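Local coordinates for protein proteasome chaperone 3 (Saccharomyces cerevisiae, PDB 2Z5B) that helps assemble the 20S proteasome as one half of a heterodimeric chaperone that binds proteasome precursors and facilitates formation of the alpha-ring, at residues A31-N35 with N36-L40; D82-E85 with E86-R89; S104-P107 with K108-V111; V112-Q115 with I116-Y120; L166-V169 with L170-K174. One frame throughout, in Å; residues are numbered along the deposited sequence.

Overall arrangement
The five contacts follow one another along the chain, and three of them meet in its core. Interaction 1 is the hairpin of strands 26-33 and 38-44; Leu40 there packs on Ile116 (CD2 to CG2, 3.6 Å) and Tyr120 of interaction 4, and on Ile173 of interaction 5. Interactions 4 and 5 lie on neighbouring helices, their centres about 10 Å apart, joined where Leu119 and Tyr120 meet Leu170 and Ile173. Interaction 3 leads directly into the helix of interaction 4. Interaction 2 stands apart, its centre about 27 Å from that of the chain. Of the five, interaction 1 alone touches the partner chain of the heterodimer.

Interaction 1 of 5, residues A31-N35 with N36-L40; sequences ATHFN and NTILL
Ala31 and Leu40 face each other as a non-hydrogen-bonded antiparallel pair, with Ala31 CB lying 3.9 Å from Leu40 CD1. A small side chain fits, because Tyr120 of helix 109-124 and Met176 of helix 162-176 also press on the methyl. Thr32, turned to the other face, forms a hydrogen-bonded pair with Leu39: Thr32 N donates to Leu39 O at 3.0 Å and Leu39 N to Thr32 O at 2.8 Å. A water bridges the same pair, accepting from Thr32 OG1 and donating to Leu39 O; the hydroxyl also bonds Gln30 NE2. Strands 26-33 and 38-44 make a beta hairpin of the mixed sheet, with Asn35 and Asn36 at the tip; residues 31-33 and 38-40 run antiparallel, at 174° between their directions. His33 returns to the face of Ala31. Its CG sits anti to the carbonyl carbon (chi1 -68°), which lays the imidazole beside Ile38, whose CG1 stands over one ring face in a CH-pi contact, 3.8 Å from the centroid. With a serine here, Ile38 CG1 would probably lose the flat surface it rests on, and Tyr4 the ring it meets. Phe34 N donates to Thr37 O at 2.8 Å, an oxygen that lies in the plane of the Phe34 ring at its edge. Leu39 CB touches that edge too, 4.0 Å from Phe34 CE2. Asn35 makes backbone hydrogen bonds to the partner chain, YPL144W. Asn36 OD1 comes within 3.5 Å of Phe34 CB and accepts from Leu59 N of the partner chain.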
loop_
_atom_site.group_PDB
_atom_site.type_symbol
_atom_site.label_atom_id
_atom_site.label_comp_id
_atom_site.label_asym_id
_atom_site.label_seq_id
_atom_site.Cartn_x
_atom_site.Cartn_y
_atom_site.Cartn_z
ATOM N N ALA B 31 -1.233 7.019 1.777
ATOM C CA ALA B 31 -2.269 6.099 2.195
ATOM C C ALA B 31 -3.519 6.238 1.346
ATOM O O ALA B 31 -3.973 7.363 1.038
ATOM C CB ALA B 31 -2.597 6.290 3.656
ATOM N N THR B 32 -4.049 5.088 0.949
ATOM C CA THR B 32 -5.365 5.002 0.326
ATOM C C THR B 32 -6.288 4.247 1.279
ATOM O O THR B 32 -5.913 3.206 1.808
ATOM C CB THR B 32 -5.296 4.264 -1.035
ATOM O OG1 THR B 32 -4.152 4.718 -1.766
ATOM C CG2 THR B 32 -6.562 4.558 -1.867
ATOM N N HIS B 33 -7.491 4.781 1.500
ATOM C CA HIS B 33 -8.443 4.203 2.442
ATOM C C HIS B 33 -9.533 3.502 1.660
ATOM O O HIS B 33 -10.074 4.078 0.707
ATOM C CB HIS B 33 -9.088 5.306 3.297
ATOM C CG HIS B 33 -8.138 5.966 4.260
ATOM N ND1 HIS B 33 -8.559 6.545 5.437
ATOM C CD2 HIS B 33 -6.796 6.132 4.219
ATOM C CE1 HIS B 33 -7.517 7.046 6.080
ATOM N NE2 HIS B 33 -6.432 6.799 5.368
ATOM N N PHE B 34 -9.874 2.294 2.093
ATOM C CA PHE B 34 -10.939 1.490 1.480
ATOM C C PHE B 34 -11.951 1.073 2.537
ATOM O O PHE B 34 -11.765 1.353 3.726
ATOM C CB PHE B 34 -10.335 0.233 0.844
ATOM C CG PHE B 34 -9.284 0.518 -0.173
ATOM C CD1 PHE B 34 -9.632 0.770 -1.492
ATOM C CD2 PHE B 34 -7.945 0.529 0.184
ATOM C CE1 PHE B 34 -8.648 1.040 -2.455
ATOM C CE2 PHE B 34 -6.951 0.797 -0.765
ATOM C CZ PHE B 34 -7.304 1.059 -2.082
ATOM N N ASN B 35 -13.015 0.383 2.118
ATOM C CA ASN B 35 -14.029 -0.103 3.065
ATOM C C ASN B 35 -13.575 -1.225 3.972
ATOM O O ASN B 35 -14.086 -1.374 5.084
ATOM C CB ASN B 35 -15.303 -0.529 2.340
ATOM C CG ASN B 35 -16.308 0.577 2.276
ATOM O OD1 ASN B 35 -15.940 1.737 2.122
ATOM N ND2 ASN B 35 -17.588 0.240 2.408
ATOM N N ASN B 36 -12.639 -2.030 3.492
ATOM C CA ASN B 36 -12.133 -3.156 4.260
ATOM C C ASN B 36 -10.774 -2.897 4.904
ATOM O O ASN B 36 -10.417 -3.546 5.887
ATOM C CB ASN B 36 -12.067 -4.418 3.384
ATOM C CG ASN B 36 -11.335 -4.183 2.064
ATOM O OD1 ASN B 36 -11.367 -3.086 1.509
ATOM N ND2 ASN B 36 -10.667 -5.221 1.564
ATOM N N THR B 37 -10.011 -1.953 4.362
ATOM C CA THR B 37 -8.622 -1.835 4.768
ATOM C C THR B 37 -8.091 -0.442 4.448
ATOM O O THR B 37 -8.719 0.332 3.728
ATOM C CB THR B 37 -7.760 -2.941 4.078
ATOM O OG1 THR B 37 -6.462 -3.004 4.680
ATOM C CG2 THR B 37 -7.597 -2.644 2.599
ATOM N N ILE B 38 -6.949 -0.114 5.019
ATOM C CA ILE B 38 -6.193 1.038 4.579
ATOM C C ILE B 38 -4.900 0.493 4.004
ATOM O O ILE B 38 -4.330 -0.461 4.550
ATOM C CB ILE B 38 -5.960 2.049 5.726
ATOM C CG1 ILE B 38 -7.289 2.791 6.018
ATOM C CG2 ILE B 38 -4.874 3.047 5.352
ATOM C CD1 ILE B 38 -7.428 3.321 7.395
ATOM N N LEU B 39 -4.470 1.051 2.874
ATOM C CA LEU B 39 -3.190 0.661 2.295
ATOM C C LEU B 39 -2.209 1.794 2.518
ATOM O O LEU B 39 -2.364 2.866 1.933
ATOM C CB LEU B 39 -3.324 0.326 0.801
ATOM C CG LEU B 39 -2.041 0.021 -0.004
ATOM C CD1 LEU B 39 -1.324 -1.200 0.577
ATOM C CD2 LEU B 39 -2.390 -0.221 -1.453
ATOM N N LEU B 40 -1.202 1.547 3.362
ATOM C CA LEU B 40 -0.196 2.538 3.729
ATOM C C LEU B 40 1.155 2.229 3.110
ATOM O O LEU B 40 1.642 1.084 3.208
ATOM C CB LEU B 40 -0.051 2.613 5.268
ATOM C CG LEU B 40 1.007 3.567 5.831
ATOM C CD1 LEU B 40 0.621 5.018 5.550
ATOM C CD2 LEU B 40 1.145 3.338 7.341
HETATM O O HOH W 1 -1.983 3.289 -1.015
#

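Interaction 2 of 5, residues D82-E85 with E86-R89; sequences DEEE and EFVR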
loop_
_atom_site.group_PDB
_atom_site.type_symbol
_atom_site.label_atom_id
_atom_site.label_comp_id
_atom_site.label_asym_id
_atom_site.label_seq_id
_atom_site.Cartn_x
_atom_site.Cartn_y
_atom_site.Cartn_z
ATOM N N ASP B 82 -14.370 -4.589 40.851
ATOM C CA ASP B 82 -13.520 -3.545 40.241
ATOM C C ASP B 82 -13.843 -3.187 38.780
ATOM O O ASP B 82 -14.329 -4.020 38.006
ATOM C CB ASP B 82 -12.018 -3.875 40.417
ATOM C CG ASP B 82 -11.438 -4.710 39.270
ATOM O OD1 ASP B 82 -12.140 -5.582 38.707
ATOM O OD2 ASP B 82 -10.254 -4.499 38.936
ATOM N N GLU B 83 -13.557 -1.935 38.423
ATOM C CA GLU B 83 -13.742 -1.437 37.063
ATOM C C GLU B 83 -12.451 -1.538 36.245
ATOM O O GLU B 83 -12.434 -1.234 35.047
ATOM C CB GLU B 83 -14.252 0.014 37.086
ATOM C CG GLU B 83 -13.169 1.098 37.240
ATOM C CD GLU B 83 -12.825 1.425 38.686
ATOM O OE1 GLU B 83 -12.620 0.493 39.496
ATOM O OE2 GLU B 83 -12.741 2.631 39.005
ATOM N N GLU B 84 -11.372 -1.961 36.897
ATOM C CA GLU B 84 -10.077 -2.060 36.228
ATOM C C GLU B 84 -10.028 -3.230 35.253
ATOM O O GLU B 84 -9.321 -3.166 34.252
ATOM C CB GLU B 84 -8.916 -2.131 37.231
ATOM C CG GLU B 84 -8.817 -0.946 38.206
ATOM C CD GLU B 84 -9.004 0.419 37.549
ATOM O OE1 GLU B 84 -8.485 0.635 36.435
ATOM O OE2 GLU B 84 -9.666 1.285 38.163
ATOM N N GLU B 85 -10.795 -4.282 35.530
ATOM C CA GLU B 85 -10.811 -5.446 34.647
ATOM C C GLU B 85 -11.508 -5.170 33.313
ATOM O O GLU B 85 -11.175 -5.790 32.303
ATOM C CB GLU B 85 -11.339 -6.703 35.357
ATOM C CG GLU B 85 -12.738 -7.167 34.971
ATOM C CD GLU B 85 -12.912 -8.669 35.142
ATOM O OE1 GLU B 85 -13.454 -9.308 34.211
ATOM O OE2 GLU B 85 -12.498 -9.212 36.197
ATOM N N GLU B 86 -12.448 -4.223 33.297
ATOM C CA GLU B 86 -12.978 -3.733 32.018
ATOM C C GLU B 86 -12.100 -2.666 31.358
ATOM O O GLU B 86 -12.057 -2.594 30.137
ATOM C CB GLU B 86 -14.457 -3.323 32.066
ATOM C CG GLU B 86 -14.948 -2.596 33.304
ATOM C CD GLU B 86 -16.474 -2.631 33.413
ATOM O OE1 GLU B 86 -17.056 -1.829 34.183
ATOM O OE2 GLU B 86 -17.100 -3.472 32.724
ATOM N N PHE B 87 -11.394 -1.855 32.147
ATOM C CA PHE B 87 -10.328 -1.019 31.578
ATOM C C PHE B 87 -9.321 -1.903 30.835
ATOM O O PHE B 87 -8.993 -1.638 29.684
ATOM C CB PHE B 87 -9.594 -0.189 32.639
ATOM C CG PHE B 87 -8.692 0.864 32.047
ATOM C CD1 PHE B 87 -7.384 0.553 31.667
ATOM C CD2 PHE B 87 -9.164 2.156 31.827
ATOM C CE1 PHE B 87 -6.562 1.519 31.100
ATOM C CE2 PHE B 87 -8.344 3.129 31.253
ATOM C CZ PHE B 87 -7.045 2.810 30.887
ATOM N N VAL B 88 -8.848 -2.955 31.503
ATOM C CA VAL B 88 -7.932 -3.913 30.880
ATOM C C VAL B 88 -8.515 -4.474 29.585
ATOM O O VAL B 88 -7.863 -4.410 28.551
ATOM C CB VAL B 88 -7.514 -5.067 31.834
ATOM C CG1 VAL B 88 -6.694 -6.120 31.096
ATOM C CG2 VAL B 88 -6.704 -4.533 33.000
ATOM N N ARG B 89 -9.739 -5.000 29.623
ATOM C CA ARG B 89 -10.294 -5.583 28.397
ATOM C C ARG B 89 -10.566 -4.537 27.319
ATOM O O ARG B 89 -10.342 -4.794 26.138
ATOM C CB ARG B 89 -11.511 -6.491 28.641
ATOM C CG ARG B 89 -11.601 -7.591 27.564
ATOM C CD ARG B 89 -12.936 -8.335 27.501
ATOM N NE ARG B 89 -12.940 -9.263 26.359
ATOM C CZ ARG B 89 -13.981 -9.993 25.959
ATOM N NH1 ARG B 89 -15.147 -9.928 26.593
ATOM N NH2 ARG B 89 -13.854 -10.797 24.910
#
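Phe87 N reaches back to Glu83 O at 3.1 Å and opens the run of i to i+4 bonds that makes helix 84-91. Val88 N follows with the shortest of the three, 2.8 Å to Glu84 O, and Arg89 N bonds Glu85 O at 3.1 Å. In that last bond the donor stands well above the carbonyl plane, 42° out of it, so the donor N does not approach along a lone pair. Side chains add little to this backbone frame. The chain of Glu84 is bent at its second torsion, and its carboxylate comes round to the base of Phe87, OE1 lying 4.0 Å from Phe87 CB. Carboxylate and ring are turned 40° against each other, and the oxygen meets the ring obliquely. Glu86 CG leans on Glu83 O at 3.3 Å, and Val88 CG2 rests on Glu84 O at 3.2 Å. Arg89 runs out straight from CG to NE, carrying its guanidinium away from residues 82-85. Further along the helix, His91 stacks with the Phe87 ring. Five acidic residues in succession, 82 to 86, sit at the start of the helix, where acids probably suit the positive end of the helix dipole. Crowding so many carboxylates probably costs some mutual repulsion, but all of them are exposed, and water is likely to screen much of it.

Interaction 3 of 5, residues S104-P107 with K108-V111; sequences SADP and KVPV
A type I beta turn from Asp106 to Val109, capped by the side chain of Asp106, leads the chain into helix 109-124. Asp106 CG lies anti to the backbone N (chi1 -178°), which swings the carboxylate forward over the turn. There OD1 accepts from Lys108 N, two residues on, in a weak capping bond of 3.3 Å, the pattern of an Asx turn. The same oxygen forms a salt bridge with Lys108 NZ at 2.9 Å, met on its syn side and 28° out of the carboxylate plane. To reach it the lysine chain bends at its second and third torsions and folds back past Pro107, with Lys108 CD 4.0 Å from Pro107 CG. Backbone and side-chain donors of one lysine thus grip one oxygen, which probably fixes the rotation of the carboxylate. The other oxygen, OD2, lies against Val109 CG2 at 3.3 Å. Val109 N closes the turn on Asp106 O at 3.2 Å, coming from well above the carbonyl plane. Proline fits the second place of the turn, since its ring already holds phi near the value needed. Pro110, in the first turn of the helix, brings no N-H, and its CD packs on Asp106 O at 3.2 Å. The loop comes from strand 95-99, and Pro110 at the start of the helix packs back on Val97 of that strand.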
loop_
_atom_site.group_PDB
_atom_site.type_symbol
_atom_site.label_atom_id
_atom_site.label_comp_id
_atom_site.label_asym_id
_atom_site.label_seq_id
_atom_site.Cartn_x
_atom_site.Cartn_y
_atom_site.Cartn_z
ATOM N N SER B 104 10.104 -12.224 7.811
ATOM C CA SER B 104 8.983 -12.628 8.672
ATOM C C SER B 104 9.393 -12.863 10.129
ATOM O O SER B 104 8.615 -13.403 10.918
ATOM C CB SER B 104 8.326 -13.894 8.115
ATOM O OG SER B 104 9.271 -14.944 8.032
ATOM N N ALA B 105 10.610 -12.453 10.479
ATOM C CA ALA B 105 11.156 -12.698 11.814
ATOM C C ALA B 105 11.977 -11.504 12.298
ATOM O O ALA B 105 13.007 -11.665 12.950
ATOM C CB ALA B 105 11.996 -13.973 11.811
ATOM N N ASP B 106 11.522 -10.303 11.948
ATOM C CA ASP B 106 12.115 -9.090 12.468
ATOM C C ASP B 106 11.356 -8.671 13.726
ATOM O O ASP B 106 10.165 -8.352 13.653
ATOM C CB ASP B 106 12.079 -7.979 11.418
ATOM C CG ASP B 106 12.732 -6.694 11.900
ATOM O OD1 ASP B 106 13.478 -6.730 12.906
ATOM O OD2 ASP B 106 12.498 -5.642 11.267
ATOM N N PRO B 107 12.043 -8.670 14.886
ATOM C CA PRO B 107 11.369 -8.311 16.141
ATOM C C PRO B 107 10.821 -6.880 16.146
ATOM O O PRO B 107 9.871 -6.595 16.867
ATOM C CB PRO B 107 12.474 -8.458 17.194
ATOM C CG PRO B 107 13.756 -8.361 16.432
ATOM C CD PRO B 107 13.467 -8.992 15.099
ATOM N N LYS B 108 11.409 -5.992 15.348
ATOM C CA LYS B 108 10.976 -4.592 15.335
ATOM C C LYS B 108 9.715 -4.350 14.506
ATOM O O LYS B 108 9.077 -3.312 14.663
ATOM C CB LYS B 108 12.102 -3.646 14.887
ATOM C CG LYS B 108 13.330 -3.617 15.800
ATOM C CD LYS B 108 14.435 -4.580 15.332
ATOM C CE LYS B 108 15.119 -4.112 14.031
ATOM N NZ LYS B 108 15.945 -5.196 13.392
ATOM N N VAL B 109 9.346 -5.297 13.643
ATOM C CA VAL B 109 8.177 -5.119 12.757
ATOM C C VAL B 109 6.801 -5.146 13.458
ATOM O O VAL B 109 6.050 -4.170 13.350
ATOM C CB VAL B 109 8.209 -6.073 11.517
ATOM C CG1 VAL B 109 6.840 -6.138 10.850
ATOM C CG2 VAL B 109 9.254 -5.606 10.524
ATOM N N PRO B 110 6.463 -6.242 14.181
ATOM C CA PRO B 110 5.165 -6.237 14.860
ATOM C C PRO B 110 5.001 -5.077 15.845
ATOM O O PRO B 110 3.868 -4.705 16.167
ATOM C CB PRO B 110 5.148 -7.573 15.621
ATOM C CG PRO B 110 6.574 -8.006 15.687
ATOM C CD PRO B 110 7.186 -7.506 14.419
ATOM N N VAL B 111 6.113 -4.516 16.320
ATOM C CA VAL B 111 6.026 -3.361 17.212
ATOM C C VAL B 111 5.606 -2.117 16.417
ATOM O O VAL B 111 4.644 -1.442 16.787
ATOM C CB VAL B 111 7.311 -3.151 18.093
ATOM C CG1 VAL B 111 7.925 -4.498 18.485
ATOM C CG2 VAL B 111 8.341 -2.265 17.426
#

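Interaction 4 of 5, residues V112-Q115 with I116-Y120; sequences VCVQ and IAELY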
loop_
_atom_site.group_PDB
_atom_site.type_symbol
_atom_site.label_atom_id
_atom_site.label_comp_id
_atom_site.label_asym_id
_atom_site.label_seq_id
_atom_site.Cartn_x
_atom_site.Cartn_y
_atom_site.Cartn_z
ATOM N N VAL B 112 6.305 -1.865 15.309
ATOM C CA VAL B 112 6.016 -0.738 14.425
ATOM C C VAL B 112 4.590 -0.830 13.887
ATOM O O VAL B 112 3.820 0.128 13.987
ATOM C CB VAL B 112 7.042 -0.653 13.267
ATOM C CG1 VAL B 112 6.606 0.363 12.235
ATOM C CG2 VAL B 112 8.417 -0.288 13.804
ATOM N N CYS B 113 4.246 -2.000 13.349
ATOM C CA CYS B 113 2.918 -2.263 12.778
ATOM C C CYS B 113 1.757 -2.082 13.736
ATOM O O CYS B 113 0.738 -1.493 13.365
ATOM C CB CYS B 113 2.876 -3.660 12.159
ATOM S SG CYS B 113 3.893 -3.793 10.725
ATOM N N VAL B 114 1.893 -2.584 14.967
ATOM C CA VAL B 114 0.827 -2.426 15.955
ATOM C C VAL B 114 0.675 -0.959 16.341
ATOM O O VAL B 114 -0.439 -0.479 16.534
ATOM C CB VAL B 114 1.054 -3.312 17.214
ATOM C CG1 VAL B 114 0.351 -2.730 18.443
ATOM C CG2 VAL B 114 0.591 -4.740 16.946
ATOM N N GLN B 115 1.796 -0.251 16.444
ATOM C CA GLN B 115 1.764 1.156 16.851
ATOM C C GLN B 115 1.095 1.971 15.757
ATOM O O GLN B 115 0.239 2.825 16.037
ATOM C CB GLN B 115 3.166 1.678 17.186
ATOM C CG GLN B 115 3.716 1.201 18.568
ATOM C CD GLN B 115 2.839 1.610 19.749
ATOM O OE1 GLN B 115 2.141 2.636 19.714
ATOM N NE2 GLN B 115 2.858 0.799 20.797
ATOM N N ILE B 116 1.436 1.668 14.507
ATOM C CA ILE B 116 0.767 2.320 13.365
ATOM C C ILE B 116 -0.720 1.983 13.385
ATOM O O ILE B 116 -1.564 2.873 13.279
ATOM C CB ILE B 116 1.448 1.956 12.019
ATOM C CG1 ILE B 116 2.861 2.535 11.996
ATOM C CG2 ILE B 116 0.636 2.489 10.819
ATOM C CD1 ILE B 116 3.707 2.116 10.818
ATOM N N ALA B 117 -1.045 0.701 13.572
ATOM C CA ALA B 117 -2.437 0.265 13.664
ATOM C C ALA B 117 -3.212 0.998 14.757
ATOM O O ALA B 117 -4.321 1.469 14.527
ATOM C CB ALA B 117 -2.510 -1.238 13.888
ATOM N N GLU B 118 -2.626 1.085 15.949
ATOM C CA GLU B 118 -3.278 1.767 17.063
ATOM C C GLU B 118 -3.470 3.263 16.798
ATOM O O GLU B 118 -4.485 3.839 17.174
ATOM C CB GLU B 118 -2.526 1.503 18.376
ATOM C CG GLU B 118 -2.929 0.166 19.022
ATOM C CD GLU B 118 -4.407 0.119 19.397
ATOM O OE1 GLU B 118 -4.788 0.678 20.440
ATOM O OE2 GLU B 118 -5.207 -0.474 18.655
ATOM N N LEU B 119 -2.503 3.876 16.126
ATOM C CA LEU B 119 -2.615 5.282 15.733
ATOM C C LEU B 119 -3.865 5.475 14.871
ATOM O O LEU B 119 -4.695 6.361 15.120
ATOM C CB LEU B 119 -1.340 5.737 14.991
ATOM C CG LEU B 119 -1.237 7.217 14.599
ATOM C CD1 LEU B 119 -1.091 8.115 15.824
ATOM C CD2 LEU B 119 -0.083 7.439 13.637
ATOM N N TYR B 120 -4.006 4.618 13.865
ATOM C CA TYR B 120 -5.185 4.652 12.999
ATOM C C TYR B 120 -6.501 4.489 13.763
ATOM O O TYR B 120 -7.419 5.283 13.578
ATOM C CB TYR B 120 -5.049 3.633 11.867
ATOM C CG TYR B 120 -4.387 4.229 10.656
ATOM C CD1 TYR B 120 -5.122 4.995 9.743
ATOM C CD2 TYR B 120 -3.025 4.071 10.441
ATOM C CE1 TYR B 120 -4.511 5.574 8.625
ATOM C CE2 TYR B 120 -2.405 4.641 9.331
ATOM C CZ TYR B 120 -3.151 5.381 8.432
ATOM O OH TYR B 120 -2.523 5.930 7.352
#
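Val112 O accepts from Ile116 N at 2.9 Å, one of four successive i to i+4 bonds of helix 109-124 that join residues 112-115 to 116-119, as far as Leu119 N on Gln115 O; Tyr120 N on Ile116 O is the next. The helix lies on one face of the mixed sheet beside helix 162-176, and its residues divide accordingly. Val112 and Ile116, one turn apart, lie side by side and point the same way, their branches meeting at Val112 CG1 and Ile116 CD1, 3.7 Å apart. A chi1 of -66° sets Ile116 CG1 beside its own N and lays it back along the helix, 3.3 Å from Val112 O. Branched, apolar residues suit this side: Ile116 also packs on Leu40, Ile42, Leu141 and Ile143 of the sheet and on Leu170 of the other helix. With an alanine here the outer carbons are gone, and Val112 CG1, Leu141 and Leu170 would probably face a gap at the seam between sheet and helices. Ala117 keeps only a methyl, close to the backbone, 3.3 Å from Cys113 O and touching Phe139. Glu118 is buried, with CB 3.4 Å from Val114 O; its bent chain carries the carboxylate away to Arg122, whose salt bridge to OE1 gives the charge a mate. Tyr120, a turn beyond Ile116, carries the same face onward to Ile38, Leu40 and Met176. On the side toward helix 162-176, Leu119 packs on Leu170, and its own CB rests 3.5 Å from Gln115 O.

Interaction 5 of 5, residues L166-V169 with L170-K174; sequences LVFV and LKCIK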
loop_
_atom_site.group_PDB
_atom_site.type_symbol
_atom_site.label_atom_id
_atom_site.label_comp_id
_atom_site.label_asym_id
_atom_site.label_seq_id
_atom_site.Cartn_x
_atom_site.Cartn_y
_atom_site.Cartn_z
ATOM N N LEU B 166 10.738 5.644 15.578
ATOM C CA LEU B 166 9.334 5.222 15.631
ATOM C C LEU B 166 8.390 6.402 15.828
ATOM O O LEU B 166 7.380 6.532 15.117
ATOM C CB LEU B 166 9.091 4.174 16.726
ATOM C CG LEU B 166 7.634 3.739 16.942
ATOM C CD1 LEU B 166 7.080 3.037 15.688
ATOM C CD2 LEU B 166 7.489 2.842 18.166
ATOM N N VAL B 167 8.724 7.267 16.784
ATOM C CA VAL B 167 7.905 8.431 17.069
ATOM C C VAL B 167 7.823 9.378 15.863
ATOM O O VAL B 167 6.760 9.896 15.568
ATOM C CB VAL B 167 8.366 9.159 18.368
ATOM C CG1 VAL B 167 7.598 10.463 18.585
ATOM C CG2 VAL B 167 8.154 8.237 19.559
ATOM N N PHE B 168 8.945 9.594 15.187
ATOM C CA PHE B 168 8.972 10.466 14.012
ATOM C C PHE B 168 8.067 9.953 12.888
ATOM O O PHE B 168 7.318 10.730 12.294
ATOM C CB PHE B 168 10.398 10.618 13.481
ATOM C CG PHE B 168 10.495 11.482 12.257
ATOM C CD1 PHE B 168 10.483 12.873 12.373
ATOM C CD2 PHE B 168 10.592 10.913 10.992
ATOM C CE1 PHE B 168 10.572 13.689 11.238
ATOM C CE2 PHE B 168 10.681 11.719 9.849
ATOM C CZ PHE B 168 10.677 13.102 9.982
ATOM N N VAL B 169 8.170 8.659 12.582
ATOM C CA VAL B 169 7.326 8.042 11.564
ATOM C C VAL B 169 5.846 8.125 11.946
ATOM O O VAL B 169 5.008 8.465 11.093
ATOM C CB VAL B 169 7.751 6.581 11.235
ATOM C CG1 VAL B 169 6.775 5.937 10.240
ATOM C CG2 VAL B 169 9.167 6.555 10.659
ATOM N N LEU B 170 5.517 7.847 13.210
ATOM C CA LEU B 170 4.137 8.015 13.693
ATOM C C LEU B 170 3.629 9.454 13.505
ATOM O O LEU B 170 2.527 9.661 13.009
ATOM C CB LEU B 170 3.980 7.587 15.165
ATOM C CG LEU B 170 4.011 6.092 15.502
ATOM C CD1 LEU B 170 3.875 5.812 17.030
ATOM C CD2 LEU B 170 2.935 5.327 14.738
ATOM N N LYS B 171 4.446 10.435 13.886
ATOM C CA LYS B 171 4.128 11.848 13.642
ATOM C C LYS B 171 3.875 12.151 12.153
ATOM O O LYS B 171 2.962 12.880 11.824
ATOM C CB LYS B 171 5.253 12.743 14.163
ATOM C CG LYS B 171 4.921 14.221 14.091
ATOM C CD LYS B 171 6.007 15.080 14.762
ATOM C CE LYS B 171 5.832 16.548 14.362
ATOM N NZ LYS B 171 4.464 17.028 14.709
ATOM N N CYS B 172 4.689 11.591 11.274
ATOM C CA CYS B 172 4.534 11.803 9.826
ATOM C C CYS B 172 3.171 11.284 9.349
ATOM O O CYS B 172 2.470 11.948 8.575
ATOM C CB CYS B 172 5.671 11.100 9.072
ATOM S SG CYS B 172 7.287 11.868 9.277
ATOM N N ILE B 173 2.783 10.113 9.852
ATOM C CA ILE B 173 1.527 9.470 9.471
ATOM C C ILE B 173 0.337 10.294 9.954
ATOM O O ILE B 173 -0.605 10.522 9.188
ATOM C CB ILE B 173 1.464 7.999 9.961
ATOM C CG1 ILE B 173 2.511 7.156 9.218
ATOM C CG2 ILE B 173 0.053 7.416 9.785
ATOM C CD1 ILE B 173 2.924 5.868 9.918
ATOM N N LYS B 174 0.407 10.766 11.202
ATOM C CA LYS B 174 -0.587 11.686 11.775
ATOM C C LYS B 174 -0.654 13.037 11.038
ATOM O O LYS B 174 -1.745 13.576 10.834
ATOM C CB LYS B 174 -0.324 11.906 13.278
ATOM C CG LYS B 174 -1.375 12.771 14.004
ATOM C CD LYS B 174 -1.189 12.738 15.525
ATOM C CE LYS B 174 -1.931 13.883 16.204
ATOM N NZ LYS B 174 -1.274 15.203 15.948
#
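Helix 162-176 lies beside helix 109-124 on the same face of the mixed sheet, and Phe168 with Cys172 forms a sulfur-aromatic contact on its side toward strands 3-9 and 26-33. The sulfur of Cys172 sits over one face of the Phe168 ring, 3.8 Å from the centroid and 25° off the normal, displaced toward the rim. CE2 is the ring atom nearest SG, at 3.4 Å. With chi1 at 179° the Phe168 ring points away from its own N, whereas SG stands beside the N of Cys172, and the two torsions bring ring and sulfur together across one turn. Cysteine suits the place, being small enough to lie against the ring face and apolar enough to lie against Phe6 and Leu27. Phe168 also touches Leu10 and Pro11. The backbone is regular helix: Leu170 N, Lys171 N, Cys172 N and Ile173 N each donate to the oxygen four residues earlier, for example Cys172 N to Phe168 O at 2.9 Å. Leu170 CD1 comes 4.3 Å from Leu166 CG, one turn back. Lys171, by contrast, leads into solvent, with a long and weak ion pair to Asp175. Val169 packs on Leu27 and Ile173 on Val29 of strand 26-33; the two slant across each other, their methyls meeting at Val169 CG1 and Ile173 CD1, 3.9 Å apart.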